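Local coordinates for protein aminopentol aminotransferase (Sphingopyxis macrogoltabida, PDB 6HBS) that deaminates aminopentol (hydrolysed fumonisin B1) to its 2-keto form with pyridoxal 5'-phosphate as cofactor, passing the amino group preferentially to pyruvate, at residues Leu84-Thr89 with Ala292-Ala297; Ser72-Ala77 with Phe260-Pro265. All coordinates share one frame; numbering follows the deposited sequence.

Interaction 1. Residues Leu84-Thr89 with Ala292-Ala297; sequences LGDTMT and AVPMAA
Asp86 faces the first residues of the segment Ala292-Ala297 with both its backbone carbonyl and its carboxylate. Its backbone O accepts a hydrogen bond from Ala292 N at 2.9 Å. Its OD1 accepts a second from Val293 N, also at 2.9 Å and close to straight, with an N-H...O angle of 163°. The Val293 N-H meets OD1 from above the carboxylate plane, 45° out of it. One loop residue thus takes up two successive N-H groups at the start of helix 292-307. The negative carboxylate there probably interacts favourably with the helix dipole.

CG of Asp86 stands anti to the backbone N (chi1 -173°), and the side chain crosses that of Val293 at about a right angle. Carbons fill in beside the polar bond. CG2 of Val293 lies 3.5 Å from Asp86 CB and is equally near Asp86 CG. OD1 also has the ring atom CD of Pro294 at 3.5 Å. On the backbone side, CB of Ala292 points at the loop and reaches Gly85 O at 3.4 Å. An alanine in place of Asp86 would probably leave Val293 N without this acceptor and Val293 CG2 without the carboxylate carbon beside it.

Gly85, just before Asp86, is the first residue after helix 72-82 to leave helical geometry. A CB there would run into Met88 SD, which helps explain the glycine.

Gln81 of helix 72-82 hydrogen-bonds Gly85 O and also packs on Ala292 and Val293. Thr89 OG1 bonds to Asp57 and Ala61 of the second subunit. The contact joins the loop between helices 72-82 and 94-105 to the beginning of helix 292-307, whose Met295 and Ala296 pack against helix 94-105.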
loop_
_atom_site.group_PDB
_atom_site.type_symbol
_atom_site.label_atom_id
_atom_site.label_comp_id
_atom_site.label_asym_id
_atom_site.label_seq_id
_atom_site.Cartn_x
_atom_site.Cartn_y
_atom_site.Cartn_z
ATOM N N LEU A 84 -5.237 -7.095 20.778
ATOM C CA LEU A 84 -5.735 -5.796 21.120
ATOM C C LEU A 84 -6.567 -5.247 19.956
ATOM O O LEU A 84 -7.776 -5.108 20.103
ATOM C CB LEU A 84 -4.595 -4.858 21.507
ATOM C CG LEU A 84 -3.818 -5.315 22.732
ATOM C CD1 LEU A 84 -2.570 -4.459 22.938
ATOM C CD2 LEU A 84 -4.714 -5.275 23.965
ATOM N N GLY A 85 -5.912 -4.989 18.811
ATOM C CA GLY A 85 -6.567 -4.445 17.635
ATOM C C GLY A 85 -5.558 -4.135 16.541
ATOM O O GLY A 85 -4.374 -3.979 16.807
ATOM N N ASP A 86 -6.045 -4.122 15.304
ATOM C CA ASP A 86 -5.217 -3.924 14.131
ATOM C C ASP A 86 -5.732 -2.695 13.374
ATOM O O ASP A 86 -5.236 -1.616 13.580
ATOM C CB ASP A 86 -5.137 -5.201 13.291
ATOM C CG ASP A 86 -4.142 -5.082 12.144
ATOM O OD1 ASP A 86 -3.318 -4.154 12.224
ATOM O OD2 ASP A 86 -4.192 -5.930 11.197
ATOM N N THR A 87 -6.715 -2.874 12.500
ATOM C CA THR A 87 -7.219 -1.787 11.679
ATOM C C THR A 87 -8.485 -1.267 12.351
ATOM O O THR A 87 -9.514 -1.934 12.311
ATOM C CB THR A 87 -7.507 -2.258 10.257
ATOM O OG1 THR A 87 -6.313 -2.818 9.698
ATOM C CG2 THR A 87 -8.039 -1.132 9.402
ATOM N N MET A 88 -8.369 -0.086 12.953
ATOM C CA MET A 88 -9.401 0.463 13.844
ATOM C C MET A 88 -9.788 1.878 13.372
ATOM O O MET A 88 -9.164 2.454 12.440
ATOM C CB MET A 88 -8.874 0.476 15.279
ATOM C CG MET A 88 -8.415 -0.864 15.792
ATOM S SD MET A 88 -7.916 -0.729 17.539
ATOM C CE MET A 88 -6.284 -0.004 17.393
ATOM N N THR A 89 -10.802 2.460 14.023
ATOM C CA THR A 89 -11.369 3.759 13.609
ATOM C C THR A 89 -10.306 4.865 13.716
ATOM O O THR A 89 -10.362 5.905 13.048
ATOM C CB THR A 89 -12.644 4.015 14.422
ATOM O OG1 THR A 89 -13.593 3.073 13.924
ATOM C CG2 THR A 89 -13.120 5.443 14.324
ATOM N N ALA A 292 -2.340 -1.229 13.456
ATOM C CA ALA A 292 -1.466 -1.399 14.592
ATOM C C ALA A 292 -0.564 -2.637 14.491
ATOM O O ALA A 292 0.547 -2.586 14.997
ATOM C CB ALA A 292 -2.295 -1.472 15.856
ATOM N N VAL A 293 -1.017 -3.752 13.920
ATOM C CA VAL A 293 -0.221 -4.992 13.994
ATOM C C VAL A 293 1.122 -4.799 13.265
ATOM O O VAL A 293 2.169 -5.150 13.796
ATOM C CB VAL A 293 -1.002 -6.232 13.536
ATOM C CG1 VAL A 293 -0.118 -7.483 13.363
ATOM C CG2 VAL A 293 -2.125 -6.554 14.534
ATOM N N PRO A 294 1.165 -4.245 12.040
ATOM C CA PRO A 294 2.446 -3.972 11.384
ATOM C C PRO A 294 3.303 -3.007 12.206
ATOM O O PRO A 294 4.511 -3.144 12.203
ATOM C CB PRO A 294 2.047 -3.431 10.008
ATOM C CG PRO A 294 0.686 -4.047 9.784
ATOM C CD PRO A 294 0.025 -4.001 11.147
ATOM N N MET A 295 2.673 -2.076 12.944
ATOM C CA MET A 295 3.407 -1.163 13.764
ATOM C C MET A 295 4.049 -1.880 14.965
ATOM O O MET A 295 5.195 -1.535 15.369
ATOM C CB MET A 295 2.527 -0.013 14.240
ATOM C CG MET A 295 2.100 0.894 13.097
ATOM S SD MET A 295 1.271 2.332 13.742
ATOM C CE MET A 295 0.581 2.947 12.214
ATOM N N ALA A 296 3.333 -2.839 15.551
ATOM C CA ALA A 296 3.866 -3.642 16.664
ATOM C C ALA A 296 5.071 -4.470 16.192
ATOM O O ALA A 296 6.112 -4.578 16.898
ATOM C CB ALA A 296 2.762 -4.524 17.241
ATOM N N ALA A 297 4.930 -5.089 15.022
ATOM C CA ALA A 297 6.064 -5.806 14.415
ATOM C C ALA A 297 7.265 -4.872 14.174
ATOM O O ALA A 297 8.418 -5.263 14.402
ATOM C CB ALA A 297 5.631 -6.475 13.154
#

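Interaction 2. Residues Ser72-Ala77 with Phe260-Pro265; sequences SEIEAA and FANGYP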
loop_
_atom_site.group_PDB
_atom_site.type_symbol
_atom_site.label_atom_id
_atom_site.label_comp_id
_atom_site.label_asym_id
_atom_site.label_seq_id
_atom_site.Cartn_x
_atom_site.Cartn_y
_atom_site.Cartn_z
ATOM N N SER A 72 10.724 -15.499 16.025
ATOM C CA SER A 72 9.765 -15.814 17.054
ATOM C C SER A 72 9.443 -14.591 17.928
ATOM O O SER A 72 8.286 -14.434 18.350
ATOM C CB SER A 72 10.282 -16.996 17.870
ATOM O OG SER A 72 11.321 -16.522 18.699
ATOM N N GLU A 73 10.413 -13.685 18.160
ATOM C CA GLU A 73 10.176 -12.500 18.939
ATOM C C GLU A 73 9.244 -11.505 18.199
ATOM O O GLU A 73 8.357 -10.881 18.792
ATOM C CB GLU A 73 11.490 -11.844 19.309
ATOM C CG GLU A 73 12.441 -12.747 20.100
ATOM C CD GLU A 73 13.844 -12.161 20.077
ATOM O OE1 GLU A 73 14.193 -11.465 21.026
ATOM O OE2 GLU A 73 14.550 -12.329 19.064
ATOM N N ILE A 74 9.421 -11.351 16.897
ATOM C CA ILE A 74 8.571 -10.434 16.154
ATOM C C ILE A 74 7.155 -11.033 16.050
ATOM O O ILE A 74 6.173 -10.270 16.206
ATOM C CB ILE A 74 9.212 -10.100 14.795
ATOM C CG1 ILE A 74 10.525 -9.339 15.026
ATOM C CG2 ILE A 74 8.237 -9.333 13.888
ATOM C CD1 ILE A 74 11.546 -9.550 13.957
ATOM N N GLU A 75 7.045 -12.359 15.847
ATOM C CA GLU A 75 5.762 -12.993 15.745
ATOM C C GLU A 75 5.045 -12.905 17.096
ATOM O O GLU A 75 3.814 -12.711 17.069
ATOM C CB GLU A 75 5.848 -14.450 15.293
ATOM C CG GLU A 75 6.351 -14.603 13.873
ATOM C CD GLU A 75 5.656 -13.717 12.838
ATOM O OE1 GLU A 75 4.446 -13.492 12.990
ATOM O OE2 GLU A 75 6.336 -13.237 11.904
ATOM N N ALA A 76 5.802 -12.972 18.213
ATOM C CA ALA A 76 5.247 -12.751 19.585
ATOM C C ALA A 76 4.702 -11.321 19.759
ATOM O O ALA A 76 3.625 -11.136 20.326
ATOM C CB ALA A 76 6.268 -13.077 20.652
ATOM N N ALA A 77 5.440 -10.314 19.274
ATOM C CA ALA A 77 5.008 -8.932 19.395
ATOM C C ALA A 77 3.752 -8.710 18.554
ATOM O O ALA A 77 2.839 -8.005 19.012
ATOM C CB ALA A 77 6.105 -7.969 19.007
ATOM N N PHE A 260 11.667 -3.223 7.730
ATOM C CA PHE A 260 11.723 -2.706 9.133
ATOM C C PHE A 260 10.611 -3.269 10.041
ATOM O O PHE A 260 10.589 -2.978 11.235
ATOM C CB PHE A 260 11.853 -1.189 9.207
ATOM C CG PHE A 260 10.662 -0.349 8.843
ATOM C CD1 PHE A 260 9.609 -0.174 9.727
ATOM C CD2 PHE A 260 10.629 0.329 7.637
ATOM C CE1 PHE A 260 8.527 0.618 9.380
ATOM C CE2 PHE A 260 9.551 1.132 7.301
ATOM C CZ PHE A 260 8.508 1.296 8.179
ATOM N N ALA A 261 9.720 -4.096 9.499
ATOM C CA ALA A 261 8.820 -4.963 10.316
ATOM C C ALA A 261 8.974 -6.431 9.894
ATOM O O ALA A 261 8.076 -7.233 10.100
ATOM C CB ALA A 261 7.388 -4.464 10.174
ATOM N N ASN A 262 10.159 -6.784 9.361
ATOM C CA ASN A 262 10.576 -8.131 9.052
ATOM C C ASN A 262 9.532 -8.892 8.210
ATOM O O ASN A 262 9.391 -10.101 8.337
ATOM C CB ASN A 262 10.912 -8.949 10.313
ATOM C CG ASN A 262 11.741 -10.166 9.975
ATOM O OD1 ASN A 262 12.674 -10.042 9.179
ATOM N ND2 ASN A 262 11.412 -11.330 10.548
ATOM N N GLY A 263 8.826 -8.196 7.307
ATOM C CA GLY A 263 7.867 -8.859 6.411
ATOM C C GLY A 263 6.448 -8.324 6.572
ATOM O O GLY A 263 5.658 -8.471 5.673
ATOM N N TYR A 264 6.117 -7.759 7.734
ATOM C CA TYR A 264 4.811 -7.068 7.911
ATOM C C TYR A 264 4.771 -5.814 7.023
ATOM O O TYR A 264 5.785 -5.159 6.808
ATOM C CB TYR A 264 4.576 -6.787 9.392
ATOM C CG TYR A 264 4.167 -8.019 10.167
ATOM C CD1 TYR A 264 5.109 -8.900 10.659
ATOM C CD2 TYR A 264 2.830 -8.338 10.355
ATOM C CE1 TYR A 264 4.750 -10.056 11.333
ATOM C CE2 TYR A 264 2.449 -9.472 11.057
ATOM C CZ TYR A 264 3.417 -10.335 11.546
ATOM O OH TYR A 264 3.047 -11.474 12.208
ATOM N N PRO A 265 3.598 -5.467 6.433
ATOM C CA PRO A 265 3.518 -4.405 5.428
ATOM C C PRO A 265 3.405 -3.039 6.091
ATOM O O PRO A 265 2.326 -2.661 6.619
ATOM C CB PRO A 265 2.258 -4.783 4.649
ATOM C CG PRO A 265 1.359 -5.409 5.709
ATOM C CD PRO A 265 2.303 -6.128 6.658
HETATM O O HOH W 1 8.995 -12.593 11.639
#
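Glu75 reaches Tyr264 by a bent chain: CG is anti to the carbonyl carbon (chi1 -66°), and a turn at chi2 (-49°) swings CD out of an extended path. The tyrosine points toward the helix, and its hydroxyl donates to Glu75 OE1 at 2.6 Å. It arrives on the syn side of the carboxylate oxygen, slightly out of plane. The carboxylate and ring planes are only 27° apart. With OE1 in the ring plane at its edge and so small a tilt, OE2 also stays near that plane, 3.6 Å from Tyr264 CE1.

The same OE2 accepts a hydrogen bond from a water at 2.7 Å. That water in turn accepts one from Asn262 ND2 at 2.9 Å. Each carboxylate oxygen thus has its own link to the loop, one direct and one through water. The Asn262 amide is held further by the backbone before helix 72-82: OD1 accepts from Leu67 N, and ND2 donates to Gly68 O.

Ile74 supplies the apolar part. Its side chain crosses that of Asn262 at about a right angle. CD1 touches Asn262 CB at 3.7 Å and lies 3.8 Å from ND2. Its CG2 is more distant, 4.4 Å from Tyr264 CE1. Arg82 of helix 72-82 and Arg82 of the second subunit both pack on Tyr264.

Residues Ala261 to Tyr264 form a type I' beta turn, closed by Tyr264 N bonding to Ala261 O. Asn-Gly at its corners is the classic pair for this turn, and the backbone angles of Gly263 leave no room for a CB. The turn lies within the loop that connects strands 253-256 and 267-271, antiparallel neighbours in the seven-stranded mixed sheet characteristic of fold-type I PLP enzymes such as the class-III aminotransferases.

The two contacts lie side by side, with centres 12 Å apart, and meet at helix 292-307, which carries one segment of interaction 1 and packs against both segments of interaction 2. Its Ala297 CB packs on Tyr264 CD1 at 3.5 Å, and Pro294 CB meets Pro265 O at the same distance. Ala296 CB lies 3.9 Å from Ala77 O. The dimer connects them again: Thr87 OG1 of interaction 1 hydrogen-bonds to Gly263 O of interaction 2 in the other subunit. Neither contact touches the cofactor. The side chain of Ala261 is about 12 Å from a bound PLP and about 9 Å from that of Lys258, the cofactor-attachment lysine by similarity to relatives.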